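PDB 5EPF: peroxiredoxin from Mycobacterium tuberculosis, which probably reduces hydrogen peroxide and organic hydroperoxides to water and alcohols with thiol reductants, protecting the cell against oxidative stress. Local coordinates for residues L98-Q102 with G103-A107; E142-M145 with D146-A149; Y44-A47 with M48-G51. All coordinates share one frame; numbering follows the deposited sequence.

How the contacts relate
All three contacts are local turns at the N-terminal ends of helices in a thioredoxin-like peroxiredoxin fold. Contact 3 opens helix 50-61, and the side chain of Thr49 lies about 3 Å from that of Cys52, the probable peroxide-reacting cysteine. Contact 2 opens helix 145-158; its Met145 side chain is about 6 Å from that of Cys52 and packs on contact 3, with Met145 SD 3.5 Å from Gly51 O. Contact 1 lies away from the site, its centre about 15 Å from that of contact 3 and about 21 Å from that of contact 2. Asp79 and Gln84 relate contacts 1 and 3, each hydrogen-bonding to both.

Contact 1 of 3, residues L98-Q102 with G103-A107; sequences LSDAQ and GTVAA
Asp100 uses its carboxylate to bind the first turn of helix 104-109, just after strand 97-99 ends. Two hydrogen bonds carry the contact: Val105 N reaches Asp100 OD1 at 2.9 Å, with an N-H...O angle of 164°, and Ala106 N reaches Asp100 OD2 at 2.8 Å. Both donors arrive on the syn sides of the oxygens, moderately out of the carboxylate plane. With CG turned anti to the Asp100 backbone N (chi1 -174°), the group spans the start of the helix, one oxygen to each amide.

A backbone bond closes the type I turn from Asp100 to Gly103, Gly103 N lying 2.9 Å from Asp100 O. Gly103, with phi 72°, is the N-cap residue, so the turn leads straight into the helix.

Apolar atoms fill in round the carboxylate: Val105 CB lies 3.5 Å from Asp100 OD1, and Ala106 CB 3.4 Å from Asp100 OD2. Leu20 and Ile76 touch both Asp100 and Val105.

A buried carboxylate bonded at both oxygens is probably held against rotation; the amides and the helix N-terminus would probably stabilise its negative charge and lower its pKa.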
ATOM      1  N   LEU A  98       2.608  -6.908   0.212  1.00  7.63           N
ATOM      2  CA  LEU A  98       3.242  -7.366  -1.015  1.00  7.91           C
ATOM      3  C   LEU A  98       4.741  -7.093  -0.974  1.00  7.34           C
ATOM      4  O   LEU A  98       5.192  -6.050  -0.472  1.00  7.96           O
ATOM      5  CB  LEU A  98       2.631  -6.683  -2.241  1.00  8.25           C
ATOM      6  CG  LEU A  98       1.110  -6.815  -2.383  1.00  9.25           C
ATOM      7  CD1 LEU A  98       0.676  -6.136  -3.674  1.00  9.88           C
ATOM      8  CD2 LEU A  98       0.673  -8.282  -2.345  1.00 10.29           C
ATOM      9  N   SER A  99       5.509  -8.027  -1.519  1.00  8.09           N
ATOM     10  CA  SER A  99       6.957  -7.886  -1.634  1.00  8.26           C
ATOM     11  C   SER A  99       7.287  -7.493  -3.067  1.00  8.92           C
ATOM     12  O   SER A  99       7.033  -8.268  -3.998  1.00 10.12           O
ATOM     13  CB  SER A  99       7.653  -9.195  -1.272  1.00  9.63           C
ATOM     14  OG  SER A  99       9.047  -9.122  -1.529  1.00  9.71           O
ATOM     15  N   ASP A 100       7.863  -6.306  -3.220  1.00  9.00           N
ATOM     16  CA  ASP A 100       8.286  -5.750  -4.502  1.00  9.13           C
ATOM     17  C   ASP A 100       9.808  -5.858  -4.557  1.00 10.79           C
ATOM     18  O   ASP A 100      10.526  -4.864  -4.470  1.00 10.24           O
ATOM     19  CB  ASP A 100       7.814  -4.288  -4.549  1.00  9.28           C
ATOM     20  CG  ASP A 100       8.043  -3.619  -5.884  1.00  9.76           C
ATOM     21  OD1 ASP A 100       8.016  -4.277  -6.949  1.00 10.00           O
ATOM     22  OD2 ASP A 100       8.202  -2.381  -5.870  1.00 10.78           O
ATOM     23  N   ALA A 101      10.311  -7.095  -4.693  1.00 11.46           N
ATOM     24  CA  ALA A 101      11.700  -7.377  -4.326  1.00 13.23           C
ATOM     25  C   ALA A 101      12.711  -6.711  -5.247  1.00 13.63           C
ATOM     26  O   ALA A 101      13.857  -6.511  -4.835  1.00 14.94           O
ATOM     27  CB  ALA A 101      11.951  -8.888  -4.239  1.00 15.08           C
ATOM     28  N   GLN A 102      12.327  -6.364  -6.476  1.00 13.72           N
ATOM     29  CA  GLN A 102      13.207  -5.623  -7.377  1.00 15.49           C
ATOM     30  C   GLN A 102      12.790  -4.166  -7.547  1.00 13.96           C
ATOM     31  O   GLN A 102      13.390  -3.448  -8.348  1.00 15.38           O
ATOM     32  CB  GLN A 102      13.289  -6.302  -8.748  1.00 18.87           C
ATOM     33  CG  GLN A 102      13.981  -7.657  -8.746  1.00 22.49           C
ATOM     34  CD  GLN A 102      13.086  -8.765  -8.232  1.00 25.83           C
ATOM     35  OE1 GLN A 102      11.931  -8.885  -8.648  1.00 27.39           O
ATOM     36  NE2 GLN A 102      13.610  -9.577  -7.322  1.00 27.32           N
ATOM     37  N   GLY A 103      11.778  -3.705  -6.824  1.00 11.74           N
ATOM     38  CA  GLY A 103      11.330  -2.334  -6.984  1.00 12.28           C
ATOM     39  C   GLY A 103      10.594  -2.054  -8.275  1.00 10.82           C
ATOM     40  O   GLY A 103      10.406  -0.886  -8.616  1.00 11.68           O
ATOM     41  N   THR A 104      10.158  -3.094  -8.995  1.00 11.44           N
ATOM     42  CA  THR A 104       9.509  -2.905 -10.291  1.00 12.47           C
ATOM     43  C   THR A 104       8.194  -2.144 -10.151  1.00 11.06           C
ATOM     44  O   THR A 104       7.909  -1.224 -10.928  1.00 12.04           O
ATOM     45  CB  THR A 104       9.275  -4.277 -10.933  1.00 14.49           C
ATOM     46  OG1 THR A 104      10.541  -4.936 -11.087  1.00 16.67           O
ATOM     47  CG2 THR A 104       8.590  -4.147 -12.296  1.00 15.20           C
ATOM     48  N   VAL A 105       7.382  -2.496  -9.155  1.00  9.61           N
ATOM     49  CA  VAL A 105       6.115  -1.803  -8.989  1.00  9.06           C
ATOM     50  C   VAL A 105       6.348  -0.411  -8.418  1.00  8.93           C
ATOM     51  O   VAL A 105       5.709   0.563  -8.836  1.00  9.54           O
ATOM     52  CB  VAL A 105       5.128  -2.664  -8.173  1.00  9.32           C
ATOM     53  CG1 VAL A 105       3.821  -1.920  -7.943  1.00  9.74           C
ATOM     54  CG2 VAL A 105       4.852  -3.987  -8.899  1.00 10.81           C
ATOM     55  N   ALA A 106       7.309  -0.277  -7.501  1.00  9.35           N
ATOM     56  CA  ALA A 106       7.685   1.053  -7.027  1.00  9.12           C
ATOM     57  C   ALA A 106       8.062   1.964  -8.196  1.00  9.59           C
ATOM     58  O   ALA A 106       7.670   3.137  -8.235  1.00 10.28           O
ATOM     59  CB  ALA A 106       8.842   0.937  -6.034  1.00 10.51           C
ATOM     60  N   ALA A 107       8.838   1.441  -9.153  1.00 10.23           N
ATOM     61  CA  ALA A 107       9.205   2.227 -10.326  1.00 10.95           C
ATOM     62  C   ALA A 107       7.972   2.629 -11.127  1.00 11.27           C
ATOM     63  O   ALA A 107       7.875   3.767 -11.605  1.00 12.48           O
ATOM     64  CB  ALA A 107      10.192   1.446 -11.199  1.00 12.01           C
TER

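Contact 2 of 3, residues E142-M145 with D146-A149; sequences EFSM and DAHA
Ser144 is the N-cap of helix 145-158, and its side chain accepts from Ala147 N in the classic capping bond. Ser144 OG lies 3.1 Å from Ala147 N, with an N-H...O angle of 138°. The hydroxyl sits between the Ser144 backbone N and carbonyl carbon (chi1 77°), turned towards the first helical turn. The same N-H makes a weak second bond to Ser144 O at 3.2 Å, so one donor is divided between two oxygens of the cap residue.

Waters serve other polar groups. One is hydrogen-bonded to Met145 O at 2.7 Å and accepts from Ala149 N at 3.0 Å, bridging the Met145 carbonyl to the amide four residues on. The other is hydrogen-bonded to Phe143 O and to His148 NE2, 2.7 Å from that nitrogen and in the plane of the ring. At the other ring nitrogen, His148 ND1 pairs with Thr126 OG1 on strand 125-129. Both ring nitrogens therefore have partners, which should restrict rotation of this buried side chain.

Arg124 and Glu55 also touch His148, while Ala149 packs on His58 and Phe59 of helix 50-61. Next to the cap, Phe143 CB meets Ala147 CB at 4.0 Å. The same methyl also closes on the capping hydroxyl, Ala147 CB standing 3.3 Å from Ser144 OG.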
ATOM      1  N   GLU A 142       5.785  13.451   3.246  1.00 10.44           N
ATOM      2  CA  GLU A 142       5.908  14.446   4.302  1.00 10.94           C
ATOM      3  C   GLU A 142       4.749  14.405   5.290  1.00 10.24           C
ATOM      4  O   GLU A 142       4.801  15.099   6.307  1.00 12.18           O
ATOM      5  CB  GLU A 142       6.061  15.849   3.704  1.00 12.29           C
ATOM      6  CG  GLU A 142       4.780  16.464   3.196  1.00 13.10           C
ATOM      7  CD  GLU A 142       4.414  16.091   1.773  1.00 14.78           C
ATOM      8  OE1 GLU A 142       4.839  15.029   1.269  1.00 13.67           O
ATOM      9  OE2 GLU A 142       3.696  16.894   1.140  1.00 17.19           O
ATOM     10  N   PHE A 143       3.710  13.608   5.027  1.00  9.93           N
ATOM     11  CA  PHE A 143       2.561  13.531   5.917  1.00  9.47           C
ATOM     12  C   PHE A 143       2.873  12.680   7.155  1.00  8.37           C
ATOM     13  O   PHE A 143       3.826  11.887   7.197  1.00  9.65           O
ATOM     14  CB  PHE A 143       1.352  12.968   5.160  1.00 10.30           C
ATOM     15  CG  PHE A 143       0.725  13.961   4.218  1.00 10.52           C
ATOM     16  CD1 PHE A 143      -0.400  14.676   4.606  1.00 11.52           C
ATOM     17  CD2 PHE A 143       1.265  14.188   2.954  1.00 11.23           C
ATOM     18  CE1 PHE A 143      -0.966  15.611   3.781  1.00 13.37           C
ATOM     19  CE2 PHE A 143       0.693  15.147   2.095  1.00 12.69           C
ATOM     20  CZ  PHE A 143      -0.420  15.857   2.512  1.00 12.79           C
ATOM     21  N   SER A 144       2.065  12.866   8.197  1.00  8.30           N
ATOM     22  CA  SER A 144       2.213  12.054   9.402  1.00  8.43           C
ATOM     23  C   SER A 144       1.903  10.583   9.107  1.00  8.14           C
ATOM     24  O   SER A 144       1.277  10.233   8.099  1.00  8.81           O
ATOM     25  CB  SER A 144       1.280  12.559  10.501  1.00  8.86           C
ATOM     26  OG  SER A 144      -0.039  12.117  10.218  1.00 10.00           O
ATOM     27  N   MET A 145       2.333   9.704  10.016  1.00  8.42           N
ATOM     28  CA  MET A 145       2.106   8.277   9.800  1.00  8.91           C
ATOM     29  C   MET A 145       0.619   7.937   9.773  1.00  8.66           C
ATOM     30  O   MET A 145       0.183   7.103   8.967  1.00 10.27           O
ATOM     31  CB  MET A 145       2.818   7.458  10.881  1.00  9.98           C
ATOM     32  CG  MET A 145       4.341   7.607  10.899  1.00 11.92           C
ATOM     33  SD  MET A 145       5.172   7.244   9.329  1.00 13.11           S
ATOM     34  CE  MET A 145       5.319   8.874   8.594  1.00 13.38           C
ATOM     35  N   ASP A 146      -0.177   8.568  10.643  1.00  9.02           N
ATOM     36  CA  ASP A 146      -1.609   8.275  10.692  1.00  8.74           C
ATOM     37  C   ASP A 146      -2.336   8.852   9.488  1.00  7.76           C
ATOM     38  O   ASP A 146      -3.380   8.320   9.083  1.00  8.08           O
ATOM     39  CB  ASP A 146      -2.272   8.824  11.963  1.00 10.92           C
ATOM     40  CG  ASP A 146      -1.927   8.035  13.217  1.00 13.73           C
ATOM     41  OD1 ASP A 146      -1.352   6.942  13.135  1.00 12.66           O
ATOM     42  OD2 ASP A 146      -2.259   8.537  14.315  1.00 18.58           O
ATOM     43  N   ALA A 147      -1.799   9.931   8.901  1.00  8.23           N
ATOM     44  CA  ALA A 147      -2.487  10.628   7.816  1.00  8.69           C
ATOM     45  C   ALA A 147      -2.674   9.733   6.599  1.00  7.84           C
ATOM     46  O   ALA A 147      -3.603   9.937   5.815  1.00  9.18           O
ATOM     47  CB  ALA A 147      -1.721  11.891   7.421  1.00  9.77           C
ATOM     48  N   HIS A 148      -1.805   8.746   6.401  1.00  7.80           N
ATOM     49  CA  HIS A 148      -1.974   7.847   5.263  1.00  7.93           C
ATOM     50  C   HIS A 148      -3.326   7.147   5.305  1.00  8.14           C
ATOM     51  O   HIS A 148      -4.114   7.251   4.358  1.00  9.49           O
ATOM     52  CB  HIS A 148      -0.798   6.879   5.194  1.00  9.03           C
ATOM     53  CG  HIS A 148       0.461   7.551   4.779  1.00  8.84           C
ATOM     54  ND1 HIS A 148       0.845   7.663   3.456  1.00  8.33           N
ATOM     55  CD2 HIS A 148       1.389   8.221   5.505  1.00  9.99           C
ATOM     56  CE1 HIS A 148       1.979   8.339   3.393  1.00  9.27           C
ATOM     57  NE2 HIS A 148       2.320   8.701   4.621  1.00 10.23           N
ATOM     58  N   ALA A 149      -3.650   6.495   6.417  1.00  7.43           N
ATOM     59  CA  ALA A 149      -4.953   5.852   6.507  1.00  7.63           C
ATOM     60  C   ALA A 149      -6.067   6.879   6.686  1.00  7.66           C
ATOM     61  O   ALA A 149      -7.151   6.719   6.118  1.00  9.18           O
ATOM     62  CB  ALA A 149      -4.982   4.807   7.614  1.00  9.44           C
TER
HETATM   63  O   HOH W   1       4.528  10.115   5.311  1.00 14.06           O
HETATM   64  O   HOH W   2      -1.850   5.316   8.577  1.00  9.23           O

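Contact 3 of 3, residues Y44-A47 with M48-G51; sequences YPAA and MTPG
Thr49 folds back on Ala46, giving the Ala46 carbonyl two donors from one residue. The hydroxyl is the stronger: Thr49 OG1 donates to Ala46 O at 3.0 Å, in the carbonyl plane and with a C=O...O angle of 152°. The second, from Thr49 N to Ala46 O, is nearly linear but weak at 3.5 Å. OG1 lies between the Thr49 backbone N and carbonyl carbon (chi1 62°), while the methyl, beside the backbone N, also lies over Ala46, with Thr49 CG2 3.7 Å from Ala46 CB. The two branches thus meet Ala46 differently, one through its oxygen and the other through its methyl.

Between them the chain makes a type II turn from Ala46 to Thr49. Met48 takes the third position, with a positive phi of 78° that this turn requires there. In one of its two conformers, Met48 CG lies 4.3 Å from Ala47 CB. Ala47 rests on Phe87 of helix 81-91.

A further shell positions the loop. Ala47 N donates to Asp79 OD2, and Tyr44 OH is hydrogen-bonded to Gln84 OE1. Tyr44 and Pro45 both touch Arg124 and Cys52. On the helical side Thr49 is the N-cap residue of helix 50-61, and its carbonyl oxygen accepts from the hydroxyl of Thr53.

Pro45, Thr49 and Cys52 follow the Pro-x3-Thr-x2-Cys signature of peroxiredoxins. The Thr49 side chain lies next to Cys52, probably the residue that passes through a sulfenic acid, and the arrangement is that of the peroxiredoxin active-site loop leading into the cysteine-bearing helix.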
ATOM      1  N   TYR A  44       5.689   1.580   2.021  1.00  7.13           N
ATOM      2  CA  TYR A  44       6.447   1.978   3.200  1.00  7.04           C
ATOM      3  C   TYR A  44       7.908   1.588   3.035  1.00  7.57           C
ATOM      4  O   TYR A  44       8.217   0.579   2.391  1.00  8.33           O
ATOM      5  CB  TYR A  44       5.874   1.381   4.499  1.00  7.94           C
ATOM      6  CG  TYR A  44       5.699  -0.130   4.498  1.00  7.50           C
ATOM      7  CD1 TYR A  44       6.752  -0.982   4.836  1.00  8.48           C
ATOM      8  CD2 TYR A  44       4.460  -0.703   4.192  1.00  8.89           C
ATOM      9  CE1 TYR A  44       6.573  -2.371   4.856  1.00  8.53           C
ATOM     10  CE2 TYR A  44       4.286  -2.070   4.201  1.00  8.59           C
ATOM     11  CZ  TYR A  44       5.335  -2.894   4.542  1.00  8.52           C
ATOM     12  OH  TYR A  44       5.128  -4.246   4.557  1.00  9.52           O
ATOM     13  N   PRO A  45       8.833   2.376   3.598  1.00  8.05           N
ATOM     14  CA  PRO A  45      10.263   2.095   3.333  1.00  9.11           C
ATOM     15  C   PRO A  45      10.746   0.752   3.852  1.00  8.56           C
ATOM     16  O   PRO A  45      11.482   0.048   3.151  1.00  8.43           O
ATOM     17  CB  PRO A  45      11.002   3.285   3.982  1.00 10.33           C
ATOM     18  CG  PRO A  45       9.983   4.341   4.201  1.00 11.90           C
ATOM     19  CD  PRO A  45       8.619   3.713   4.189  1.00  8.23           C
ATOM     20  N   ALA A  46      10.375   0.387   5.074  1.00  8.05           N
ATOM     21  CA  ALA A  46      11.031  -0.737   5.730  1.00  8.50           C
ATOM     22  C   ALA A  46      10.098  -1.330   6.772  1.00  8.22           C
ATOM     23  O   ALA A  46       9.788  -0.687   7.783  1.00  9.70           O
ATOM     24  CB  ALA A  46      12.350  -0.302   6.374  1.00 10.22           C
ATOM     25  N   ALA A  47       9.697  -2.575   6.542  1.00  7.63           N
ATOM     26  CA  ALA A  47       8.926  -3.323   7.515  1.00  7.91           C
ATOM     27  C   ALA A  47       9.612  -3.309   8.873  1.00  8.36           C
ATOM     28  O   ALA A  47      10.841  -3.359   8.968  1.00  9.10           O
ATOM     29  CB  ALA A  47       8.802  -4.763   7.023  1.00  8.62           C
ATOM     30  N   MET A  48       8.789  -3.215   9.917  0.58  8.56           N
ATOM     31  CA  MET A  48       9.126  -3.381  11.323  0.58 10.26           C
ATOM     32  C   MET A  48       9.811  -2.176  11.956  0.58 10.30           C
ATOM     33  O   MET A  48      10.040  -2.213  13.155  0.58 10.38           O
ATOM     34  CB  MET A  48       9.898  -4.676  11.624  0.58 11.39           C
ATOM     35  CG  MET A  48       9.129  -5.894  11.152  0.58 12.00           C
ATOM     36  SD  MET A  48       9.922  -7.447  11.542  0.58 12.06           S
ATOM     37  CE  MET A  48      10.045  -7.333  13.336  0.58 12.70           C
ATOM     38  N   THR A  49      10.117  -1.124  11.213  1.00  9.67           N
ATOM     39  CA  THR A  49      10.709   0.058  11.822  1.00 10.70           C
ATOM     40  C   THR A  49       9.605   0.817  12.543  1.00 11.32           C
ATOM     41  O   THR A  49       8.426   0.632  12.229  1.00 12.28           O
ATOM     42  CB  THR A  49      11.360   0.971  10.785  1.00 13.91           C
ATOM     43  OG1 THR A  49      10.361   1.442   9.877  1.00 17.44           O
ATOM     44  CG2 THR A  49      12.488   0.230  10.061  1.00 16.12           C
ATOM     45  N   PRO A  50       9.940   1.687  13.509  1.00 10.72           N
ATOM     46  CA  PRO A  50       8.864   2.298  14.318  1.00 11.31           C
ATOM     47  C   PRO A  50       7.858   3.115  13.519  1.00 11.10           C
ATOM     48  O   PRO A  50       6.653   3.025  13.789  1.00 11.44           O
ATOM     49  CB  PRO A  50       9.639   3.121  15.359  1.00 12.28           C
ATOM     50  CG  PRO A  50      10.945   2.355  15.498  1.00 11.99           C
ATOM     51  CD  PRO A  50      11.272   1.980  14.078  1.00 11.31           C
ATOM     52  N   GLY A  51       8.301   3.896  12.532  1.00 11.40           N
ATOM     53  CA  GLY A  51       7.357   4.701  11.775  1.00 11.55           C
ATOM     54  C   GLY A  51       6.467   3.850  10.892  1.00  9.69           C
ATOM     55  O   GLY A  51       5.259   4.087  10.797  1.00 10.26           O
TER